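Side-chain contacts in 2-(acetamidomethylene)succinate hydrolase (Mesorhizobium loti, PDB 3KXP), which catalyses the hydrolysis of (E)-2-(acetamidomethylene)succinate to succinic semialdehyde, acetate, ammonia and carbon dioxide, the final step of vitamin B6 degradation: residues I212-R215 / A216-Y220; A235-Q238 / T239-L243; T304-A307 / I308-I312; R90-R94 / F95-A99. All coordinates share one frame; numbering follows the deposited sequence.

Contact 1: I212-R215 / A216-Y220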
loop_
_atom_site.group_PDB
_atom_site.type_symbol
_atom_site.label_atom_id
_atom_site.label_comp_id
_atom_site.label_asym_id
_atom_site.label_seq_id
_atom_site.Cartn_x
_atom_site.Cartn_y
_atom_site.Cartn_z
ATOM N N ILE A 212 -9.114 -20.105 17.808
ATOM C CA ILE A 212 -8.658 -20.655 19.073
ATOM C C ILE A 212 -8.502 -22.167 18.901
ATOM O O ILE A 212 -7.469 -22.740 19.258
ATOM C CB ILE A 212 -9.656 -20.355 20.227
ATOM C CG1 ILE A 212 -9.612 -18.867 20.584
ATOM C CG2 ILE A 212 -9.310 -21.198 21.464
ATOM C CD1 ILE A 212 -8.301 -18.413 21.180
ATOM N N ARG A 213 -9.522 -22.802 18.333
ATOM C CA ARG A 213 -9.496 -24.244 18.105
ATOM C C ARG A 213 -8.313 -24.654 17.219
ATOM O O ARG A 213 -7.666 -25.671 17.479
ATOM C CB ARG A 213 -10.827 -24.699 17.490
ATOM C CG ARG A 213 -10.824 -26.070 16.831
ATOM C CD ARG A 213 -10.516 -27.233 17.781
ATOM N NE ARG A 213 -11.519 -27.470 18.820
ATOM C CZ ARG A 213 -11.746 -28.662 19.382
ATOM N NH1 ARG A 213 -11.052 -29.725 18.993
ATOM N NH2 ARG A 213 -12.642 -28.789 20.356
ATOM N N ILE A 214 -8.020 -23.870 16.182
ATOM C CA ILE A 214 -6.892 -24.196 15.315
ATOM C C ILE A 214 -5.571 -24.179 16.096
ATOM O O ILE A 214 -4.743 -25.076 15.933
ATOM C CB ILE A 214 -6.802 -23.231 14.105
ATOM C CG1 ILE A 214 -7.910 -23.570 13.105
ATOM C CG2 ILE A 214 -5.427 -23.345 13.430
ATOM C CD1 ILE A 214 -8.014 -22.602 11.938
ATOM N N ARG A 215 -5.375 -23.169 16.939
ATOM C CA ARG A 215 -4.161 -23.081 17.747
ATOM C C ARG A 215 -4.125 -24.252 18.729
ATOM O O ARG A 215 -3.089 -24.892 18.928
ATOM C CB ARG A 215 -4.129 -21.774 18.543
ATOM C CG ARG A 215 -3.741 -20.535 17.756
ATOM C CD ARG A 215 -3.937 -19.305 18.622
ATOM N NE ARG A 215 -3.480 -18.077 17.988
ATOM C CZ ARG A 215 -2.350 -17.454 18.303
ATOM N NH1 ARG A 215 -1.556 -17.948 19.250
ATOM N NH2 ARG A 215 -2.017 -16.332 17.678
ATOM N N ALA A 216 -5.268 -24.523 19.346
ATOM C CA ALA A 216 -5.382 -25.607 20.313
ATOM C C ALA A 216 -4.982 -26.976 19.747
ATOM O O ALA A 216 -4.264 -27.738 20.391
ATOM C CB ALA A 216 -6.813 -25.665 20.851
ATOM N N GLU A 217 -5.443 -27.283 18.543
ATOM C CA GLU A 217 -5.141 -28.568 17.935
ATOM C C GLU A 217 -3.750 -28.657 17.333
ATOM O O GLU A 217 -3.212 -29.744 17.210
ATOM C CB GLU A 217 -6.150 -28.895 16.831
ATOM C CG GLU A 217 -7.602 -28.811 17.244
ATOM C CD GLU A 217 -8.546 -29.252 16.136
ATOM O OE1 GLU A 217 -8.263 -28.943 14.956
ATOM O OE2 GLU A 217 -9.574 -29.896 16.447
ATOM N N SER A 218 -3.164 -27.526 16.963
ATOM C CA SER A 218 -1.861 -27.555 16.313
ATOM C C SER A 218 -0.624 -27.259 17.143
ATOM O O SER A 218 0.449 -27.750 16.827
ATOM C CB SER A 218 -1.871 -26.609 15.113
ATOM O OG SER A 218 -2.045 -25.263 15.537
ATOM N N GLY A 219 -0.754 -26.458 18.191
ATOM C CA GLY A 219 0.424 -26.122 18.972
ATOM C C GLY A 219 0.636 -26.872 20.268
ATOM O O GLY A 219 1.551 -26.562 21.024
ATOM N N TYR A 220 -0.206 -27.859 20.534
ATOM C CA TYR A 220 -0.086 -28.623 21.769
ATOM C C TYR A 220 -0.199 -30.116 21.463
ATOM O O TYR A 220 -1.110 -30.546 20.750
ATOM C CB TYR A 220 -1.166 -28.159 22.764
ATOM C CG TYR A 220 -1.148 -26.656 22.966
ATOM C CD1 TYR A 220 -1.600 -25.795 21.961
ATOM C CD2 TYR A 220 -0.544 -26.090 24.084
ATOM C CE1 TYR A 220 -1.429 -24.418 22.053
ATOM C CE2 TYR A 220 -0.367 -24.707 24.185
ATOM C CZ TYR A 220 -0.802 -23.879 23.161
ATOM O OH TYR A 220 -0.539 -22.521 23.196
HETATM O O HOH W 1 -1.161 -20.898 20.494
#

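Contact 2: A235-Q238 / T239-L243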
loop_
_atom_site.group_PDB
_atom_site.type_symbol
_atom_site.label_atom_id
_atom_site.label_comp_id
_atom_site.label_asym_id
_atom_site.label_seq_id
_atom_site.Cartn_x
_atom_site.Cartn_y
_atom_site.Cartn_z
ATOM N N ALA A 235 13.381 -21.565 24.192
ATOM C CA ALA A 235 13.364 -20.883 22.894
ATOM C C ALA A 235 12.504 -19.613 22.978
ATOM O O ALA A 235 12.874 -18.559 22.445
ATOM C CB ALA A 235 12.817 -21.828 21.798
HETATM N N MSE A 236 11.361 -19.722 23.653
HETATM C CA MSE A 236 10.455 -18.587 23.825
HETATM C C MSE A 236 11.105 -17.453 24.617
HETATM O O MSE A 236 11.066 -16.295 24.201
HETATM C CB MSE A 236 9.175 -19.023 24.548
HETATM C CG MSE A 236 8.386 -20.085 23.821
HETATM SE SE MSE A 236 8.155 -19.642 21.948
HETATM C CE MSE A 236 9.640 -20.646 21.193
ATOM N N ALA A 237 11.691 -17.798 25.761
ATOM C CA ALA A 237 12.337 -16.814 26.621
ATOM C C ALA A 237 13.416 -16.067 25.858
ATOM O O ALA A 237 13.531 -14.851 25.964
ATOM C CB ALA A 237 12.938 -17.496 27.854
ATOM N N GLN A 238 14.204 -16.796 25.079
ATOM C CA GLN A 238 15.266 -16.165 24.307
ATOM C C GLN A 238 14.702 -15.340 23.159
ATOM O O GLN A 238 15.218 -14.265 22.855
ATOM C CB GLN A 238 16.229 -17.221 23.767
ATOM C CG GLN A 238 16.967 -17.968 24.861
ATOM C CD GLN A 238 17.895 -19.022 24.312
ATOM O OE1 GLN A 238 18.887 -18.710 23.646
ATOM N NE2 GLN A 238 17.575 -20.283 24.579
ATOM N N THR A 239 13.647 -15.845 22.523
ATOM C CA THR A 239 13.020 -15.130 21.417
ATOM C C THR A 239 12.403 -13.820 21.908
ATOM O O THR A 239 12.581 -12.775 21.282
ATOM C CB THR A 239 11.931 -15.971 20.768
ATOM O OG1 THR A 239 12.521 -17.145 20.206
ATOM C CG2 THR A 239 11.239 -15.190 19.678
ATOM N N ALA A 240 11.690 -13.886 23.032
ATOM C CA ALA A 240 11.057 -12.707 23.614
ATOM C C ALA A 240 12.071 -11.580 23.828
ATOM O O ALA A 240 11.854 -10.465 23.359
ATOM C CB ALA A 240 10.378 -13.062 24.940
ATOM N N ARG A 241 13.179 -11.844 24.519
ATOM C CA ARG A 241 14.138 -10.758 24.708
ATOM C C ARG A 241 14.852 -10.360 23.426
ATOM O O ARG A 241 15.387 -9.268 23.330
ATOM C CB ARG A 241 15.150 -11.059 25.829
ATOM C CG ARG A 241 15.674 -12.465 25.938
ATOM C CD ARG A 241 15.666 -12.871 27.414
ATOM N NE ARG A 241 14.326 -13.261 27.848
ATOM C CZ ARG A 241 13.910 -13.286 29.109
ATOM N NH1 ARG A 241 12.668 -13.667 29.387
ATOM N NH2 ARG A 241 14.722 -12.907 30.087
ATOM N N GLY A 242 14.841 -11.234 22.429
ATOM C CA GLY A 242 15.473 -10.890 21.170
ATOM C C GLY A 242 14.603 -9.885 20.430
ATOM O O GLY A 242 15.087 -9.144 19.582
ATOM N N LEU A 243 13.315 -9.855 20.769
ATOM C CA LEU A 243 12.361 -8.950 20.135
ATOM C C LEU A 243 12.569 -7.494 20.530
ATOM O O LEU A 243 12.003 -6.598 19.914
ATOM C CB LEU A 243 10.924 -9.372 20.465
ATOM C CG LEU A 243 10.447 -10.678 19.822
ATOM C CD1 LEU A 243 9.036 -10.996 20.269
ATOM C CD2 LEU A 243 10.501 -10.541 18.311
#

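Contact 3: T304-A307 / I308-I312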
loop_
_atom_site.group_PDB
_atom_site.type_symbol
_atom_site.label_atom_id
_atom_site.label_comp_id
_atom_site.label_asym_id
_atom_site.label_seq_id
_atom_site.Cartn_x
_atom_site.Cartn_y
_atom_site.Cartn_z
ATOM N N THR A 304 -7.895 -8.442 6.150
ATOM C CA THR A 304 -6.493 -8.827 6.025
ATOM C C THR A 304 -6.256 -9.351 4.613
ATOM O O THR A 304 -5.285 -8.982 3.942
ATOM C CB THR A 304 -6.120 -9.946 7.039
ATOM O OG1 THR A 304 -6.259 -9.453 8.378
ATOM C CG2 THR A 304 -4.690 -10.406 6.825
ATOM N N LEU A 305 -7.153 -10.220 4.166
ATOM C CA LEU A 305 -7.049 -10.803 2.836
ATOM C C LEU A 305 -7.088 -9.719 1.763
ATOM O O LEU A 305 -6.215 -9.668 0.898
ATOM C CB LEU A 305 -8.189 -11.794 2.604
ATOM C CG LEU A 305 -8.258 -12.400 1.204
ATOM C CD1 LEU A 305 -6.965 -13.156 0.902
ATOM C CD2 LEU A 305 -9.470 -13.314 1.112
ATOM N N LYS A 306 -8.098 -8.855 1.824
ATOM C CA LYS A 306 -8.245 -7.776 0.850
ATOM C C LYS A 306 -7.019 -6.849 0.816
ATOM O O LYS A 306 -6.624 -6.353 -0.238
ATOM C CB LYS A 306 -9.499 -6.959 1.161
ATOM C CG LYS A 306 -10.536 -6.957 0.053
ATOM C CD LYS A 306 -9.960 -6.442 -1.264
ATOM C CE LYS A 306 -11.023 -6.364 -2.353
ATOM N NZ LYS A 306 -10.474 -5.842 -3.641
ATOM N N ALA A 307 -6.426 -6.615 1.979
ATOM C CA ALA A 307 -5.259 -5.757 2.075
ATOM C C ALA A 307 -4.086 -6.414 1.374
ATOM O O ALA A 307 -3.276 -5.738 0.745
ATOM C CB ALA A 307 -4.920 -5.505 3.525
ATOM N N ILE A 308 -3.987 -7.734 1.484
ATOM C CA ILE A 308 -2.896 -8.456 0.838
ATOM C C ILE A 308 -3.087 -8.498 -0.681
ATOM O O ILE A 308 -2.139 -8.291 -1.441
ATOM C CB ILE A 308 -2.779 -9.894 1.376
ATOM C CG1 ILE A 308 -2.330 -9.857 2.838
ATOM C CG2 ILE A 308 -1.792 -10.684 0.533
ATOM C CD1 ILE A 308 -2.309 -11.207 3.513
ATOM N N THR A 309 -4.312 -8.748 -1.124
ATOM C CA THR A 309 -4.581 -8.803 -2.554
ATOM C C THR A 309 -4.461 -7.413 -3.171
ATOM O O THR A 309 -4.060 -7.288 -4.318
ATOM C CB THR A 309 -5.976 -9.406 -2.860
ATOM O OG1 THR A 309 -6.994 -8.653 -2.189
ATOM C CG2 THR A 309 -6.043 -10.858 -2.388
ATOM N N ASN A 310 -4.787 -6.364 -2.423
ATOM C CA ASN A 310 -4.650 -5.015 -2.977
ATOM C C ASN A 310 -3.166 -4.727 -3.186
ATOM O O ASN A 310 -2.767 -4.109 -4.173
ATOM C CB ASN A 310 -5.226 -3.954 -2.032
ATOM C CG ASN A 310 -6.744 -3.895 -2.064
ATOM O OD1 ASN A 310 -7.372 -4.186 -3.088
ATOM N ND2 ASN A 310 -7.342 -3.494 -0.943
ATOM N N PHE A 311 -2.359 -5.208 -2.245
ATOM C CA PHE A 311 -0.912 -5.013 -2.257
ATOM C C PHE A 311 -0.200 -5.695 -3.416
ATOM O O PHE A 311 0.367 -5.030 -4.279
ATOM C CB PHE A 311 -0.314 -5.524 -0.944
ATOM C CG PHE A 311 1.140 -5.184 -0.761
ATOM C CD1 PHE A 311 2.029 -6.133 -0.269
ATOM C CD2 PHE A 311 1.612 -3.904 -1.043
ATOM C CE1 PHE A 311 3.369 -5.815 -0.056
ATOM C CE2 PHE A 311 2.945 -3.570 -0.835
ATOM C CZ PHE A 311 3.830 -4.525 -0.339
ATOM N N ILE A 312 -0.234 -7.024 -3.432
ATOM C CA ILE A 312 0.448 -7.797 -4.465
ATOM C C ILE A 312 -0.150 -7.755 -5.880
ATOM O O ILE A 312 0.567 -7.988 -6.855
ATOM C CB ILE A 312 0.592 -9.275 -4.020
ATOM C CG1 ILE A 312 -0.788 -9.864 -3.733
ATOM C CG2 ILE A 312 1.463 -9.357 -2.763
ATOM C CD1 ILE A 312 -0.768 -11.297 -3.279
HETATM O O HOH W 2 -7.810 -6.544 -3.807
HETATM O O HOH W 3 -9.767 -2.844 -4.164
#

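Contact 4: R90-R94 / F95-A99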
loop_
_atom_site.group_PDB
_atom_site.type_symbol
_atom_site.label_atom_id
_atom_site.label_comp_id
_atom_site.label_asym_id
_atom_site.label_seq_id
_atom_site.Cartn_x
_atom_site.Cartn_y
_atom_site.Cartn_z
ATOM N N ARG A 90 -7.259 -19.452 0.524
ATOM C CA ARG A 90 -7.760 -18.344 -0.289
ATOM C C ARG A 90 -6.790 -17.852 -1.359
ATOM O O ARG A 90 -7.197 -17.174 -2.299
ATOM C CB ARG A 90 -8.116 -17.162 0.614
ATOM C CG ARG A 90 -9.352 -17.348 1.473
ATOM C CD ARG A 90 -10.611 -17.043 0.684
ATOM N NE ARG A 90 -11.770 -16.903 1.555
ATOM C CZ ARG A 90 -11.850 -16.039 2.562
ATOM N NH1 ARG A 90 -10.835 -15.231 2.834
ATOM N NH2 ARG A 90 -12.947 -15.982 3.303
ATOM N N LEU A 91 -5.513 -18.181 -1.220
ATOM C CA LEU A 91 -4.520 -17.721 -2.184
ATOM C C LEU A 91 -3.816 -18.856 -2.910
ATOM O O LEU A 91 -2.959 -18.609 -3.758
ATOM C CB LEU A 91 -3.477 -16.852 -1.470
ATOM C CG LEU A 91 -3.975 -15.542 -0.849
ATOM C CD1 LEU A 91 -2.999 -15.053 0.214
ATOM C CD2 LEU A 91 -4.159 -14.509 -1.937
ATOM N N SER A 92 -4.192 -20.090 -2.576
ATOM C CA SER A 92 -3.594 -21.302 -3.147
ATOM C C SER A 92 -3.723 -21.499 -4.653
ATOM O O SER A 92 -2.821 -22.048 -5.288
ATOM C CB SER A 92 -4.154 -22.538 -2.445
ATOM O OG SER A 92 -3.677 -22.614 -1.117
ATOM N N ASP A 93 -4.843 -21.067 -5.218
ATOM C CA ASP A 93 -5.053 -21.211 -6.648
ATOM C C ASP A 93 -4.109 -20.356 -7.492
ATOM O O ASP A 93 -3.888 -20.659 -8.661
ATOM C CB ASP A 93 -6.510 -20.891 -6.999
ATOM C CG ASP A 93 -7.114 -19.824 -6.097
ATOM O OD1 ASP A 93 -6.605 -18.680 -6.068
ATOM O OD2 ASP A 93 -8.113 -20.137 -5.410
ATOM N N ARG A 94 -3.529 -19.314 -6.897
ATOM C CA ARG A 94 -2.631 -18.408 -7.623
ATOM C C ARG A 94 -1.189 -18.427 -7.123
ATOM O O ARG A 94 -0.278 -18.000 -7.835
ATOM C CB ARG A 94 -3.152 -16.972 -7.532
ATOM C CG ARG A 94 -4.612 -16.790 -7.925
ATOM C CD ARG A 94 -5.188 -15.551 -7.247
ATOM N NE ARG A 94 -4.318 -14.399 -7.454
ATOM C CZ ARG A 94 -4.363 -13.276 -6.748
ATOM N NH1 ARG A 94 -5.241 -13.121 -5.767
ATOM N NH2 ARG A 94 -3.505 -12.310 -7.019
ATOM N N PHE A 95 -0.982 -18.886 -5.892
ATOM C CA PHE A 95 0.368 -18.946 -5.341
ATOM C C PHE A 95 0.635 -20.274 -4.640
ATOM O O PHE A 95 -0.291 -20.980 -4.228
ATOM C CB PHE A 95 0.621 -17.847 -4.294
ATOM C CG PHE A 95 0.308 -16.452 -4.755
ATOM C CD1 PHE A 95 -0.989 -15.953 -4.672
ATOM C CD2 PHE A 95 1.317 -15.621 -5.228
ATOM C CE1 PHE A 95 -1.276 -14.651 -5.052
ATOM C CE2 PHE A 95 1.039 -14.314 -5.613
ATOM C CZ PHE A 95 -0.259 -13.827 -5.523
ATOM N N THR A 96 1.920 -20.597 -4.518
ATOM C CA THR A 96 2.353 -21.783 -3.794
ATOM C C THR A 96 2.496 -21.239 -2.369
ATOM O O THR A 96 3.497 -20.599 -2.032
ATOM C CB THR A 96 3.734 -22.292 -4.285
ATOM O OG1 THR A 96 3.628 -22.751 -5.642
ATOM C CG2 THR A 96 4.223 -23.438 -3.407
ATOM N N THR A 97 1.472 -21.459 -1.554
ATOM C CA THR A 97 1.464 -20.983 -0.179
ATOM C C THR A 97 2.094 -21.984 0.782
ATOM O O THR A 97 1.670 -23.140 0.864
ATOM C CB THR A 97 0.026 -20.703 0.298
ATOM O OG1 THR A 97 -0.719 -21.928 0.317
ATOM C CG2 THR A 97 -0.661 -19.718 -0.635
ATOM N N ILE A 98 3.099 -21.532 1.521
ATOM C CA ILE A 98 3.776 -22.386 2.481
ATOM C C ILE A 98 3.931 -21.674 3.820
ATOM O O ILE A 98 4.508 -20.586 3.893
ATOM C CB ILE A 98 5.178 -22.810 1.972
ATOM C CG1 ILE A 98 5.038 -23.609 0.665
ATOM C CG2 ILE A 98 5.874 -23.652 3.025
ATOM C CD1 ILE A 98 6.353 -24.140 0.079
ATOM N N ALA A 99 3.396 -22.285 4.874
ATOM C CA ALA A 99 3.501 -21.725 6.216
ATOM C C ALA A 99 4.677 -22.423 6.886
ATOM O O ALA A 99 4.836 -23.635 6.757
ATOM C CB ALA A 99 2.218 -21.980 6.997
#

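Contact 1: I212-R215 / A216-Y220
Ser218 grips the carbonyl oxygen of Ile214 twice, near the end of a helix. Its backbone N lies 3.1 Å from Ile214 O, and its hydroxyl OG donates to the same Ile214 O over 2.7 Å. The two donors approach from opposite faces of the carbonyl plane, which lets both share one acceptor. OG can do this because it sits between the backbone N and the carbonyl carbon (chi1 65°), a place that a small, short serine accepts easily. Asn80 ND2 also bonds to this hydroxyl and ties it to a loop.

One residue back on each side, Arg213 and Glu217 make the i to i+4 salt bridge suited to a helix surface. Arg213 is folded at chi2 and chi3, so its CD lies against the carboxylate and NH1 reaches Glu217 OE2 at 2.9 Å, edge-on from the guanidinium plane. With the planes 83° apart only NH1 bonds the carboxylate, at the anti side of OE2. Arg213 NE turns to Glu197, which divides the cation between two acids.

Arg215 leaves the other side of the helix, its chain extended from CG to NE. Its NH1 donates to a water at 3.2 Å that also bonds Tyr220 OH, while NE forms a salt bridge with Glu298 and the side chain makes a cation-pi contact with Tyr204. This cap-region arginine lies about 7 Å, side chain to side chain, from His294, the inferred active-site histidine. Gly219 N closes the last turn on Arg215 O at 2.9 Å. Helix 209-218 leans on helix 193-203 through Arg213, Ala216 and Glu217, and leads through Gly219 into strand 220-223.

Contact 2: A235-Q238 / T239-L243
Arg241 folds its side chain back over the carbonyl oxygen of Ala237, one helical turn earlier. CB is still 4.1 Å from Ala237 O, but CG, set between the backbone N and the carbonyl carbon (chi1 39°), is 3.2 Å from Ala237 O, and CD keeps that closeness. Further bends at chi2 and chi3 bring NE back to donate to Ala237 O at 2.6 Å; the bond is bent (136° at the hydrogen) and comes from above the carbonyl plane. Beyond it, NH1 comes within 4.1 Å of Ala237 CB. The backbone N of Arg241 reaches the same oxygen weakly, so the side chain supplements a slack helical bond. A long, weak ion pair links NE to Glu180. Arginine suits this exposed place; a crystal neighbour touches it and may influence its bent conformation.

On the buried side, Thr239 OG1 donates to Ala235 O at 2.7 Å, and the backbone N of Thr239 meets that oxygen from the opposite face. Tyr120 OH bonds the same hydroxyl, and the side chain also packs on Tyr115 and Leu143. Helix 233-242 belongs to the mostly helical insertion between strands 159-165 and 258-263, the cap of alpha/beta hydrolases; the Thr239 side chain is about 4 Å from those of chloride-binding Ile77 and Leu143.

Contact 3: T304-A307 / I308-I312
Lys306 and Asn310, one helical turn apart, meet through water as well as through the backbone. Their side chains cross at an angle with Lys306 NZ 3.6 Å from Asn310 OD1, and two waters span that separation. Each accepts from the ammonium and donates to the amide oxygen: one lies 2.8 Å from Lys306 NZ, the other 3.1 Å from it. The nearer water also bonds Thr309 OG1, which gathers three polar side chains round one solvent molecule. A long flexible lysine suits this partly exposed position: the bend at chi2 (-57°) carries CD across Thr309, 3.8 Å from its OG1, and the extended remainder delivers NZ to the two waters.

Beneath this layer, Asn310 N donates to Lys306 O at 2.9 Å and Thr309 N to Leu305 O, both ordinary i to i+4 helix bonds. Thr309 turns its methyl CG2 to Leu305 CD1 at 4.1 Å, using its two branches for water and for packing. Farther round, Thr304 CG2 and Ile308 CD1 lie side by side at 4.2 Å, pointing the same way, with Ile308 resting on Leu87 of helix 85-89.

What fixes the amide is partly another chain: Asn310 ND2 bonds Asp283 of the second subunit, and Lys306 packs on its Thr255. Inward, Phe311 reaches strand 159-165. The C-terminal helix 301-313 therefore packs on the central sheet of the alpha/beta hydrolase fold with one side and takes part in the homodimer interface with another.

Contact 4: R90-R94 / F95-A99
Phe95 and Arg94 lie side by side and point the same way. Ring atom CE1 of Phe95 sits 3.6 Å above one face of the Arg94 guanidinium, offset toward its rim; since the two planes are 53° apart, this is a tilted contact and not a flat stack. Arg94 O lies over a face of the phenyl ring. At the ring's edge, in its plane, is Leu91 O, 3.4 Å from Phe95 CD1.

That oxygen also holds the backbone together. Phe95 N donates to Leu91 O at 2.9 Å, and Arg94 N to the same Leu91 O at 3.3 Å; these two bonds, from residues four and three further on, close the turn through Ser92, Asp93 and Arg94. Leu91 CB touches both Phe95 CD1 and, at 4.1 Å, Thr97 CG2, so apolar groups line the buried side. Exposed Arg94 spans both settings: its CB and its guanidinium meet the ring, while NH2 also forms a salt bridge with Asp313.

Ser92 OG and Thr97 OG1 are 3.4 Å apart, at most a weak bond; their firmer partners are Met88 O and Lys65 O respectively. The turn brings the chain from helix 85-89 into strand 96-100, which runs parallel to its neighbour 70-74: it completes a beta-alpha-beta crossover of the alpha/beta hydrolase sheet.

All four contacts are local, yet they serve different parts of the fold. Contacts 2, 3 and 4 are largely buried, contact 1 only partly. Contacts 3 and 4 touch, with centres about 13 Å apart: Ile312 packs on Phe95 and Thr309 on Leu91, joining the C-terminal helix to the turn before a strand of the central sheet. Contacts 1 and 2 belong to helices between strands 159-165 and 258-263 and do not touch. Contact 1 relies on a surface salt bridge and a serine near a helix end; contact 2 pairs an inner threonine with an exposed arginine-to-carbonyl bond. Water and a second subunit enter at contact 3, whereas contact 4 combines aromatic packing with a backbone turn.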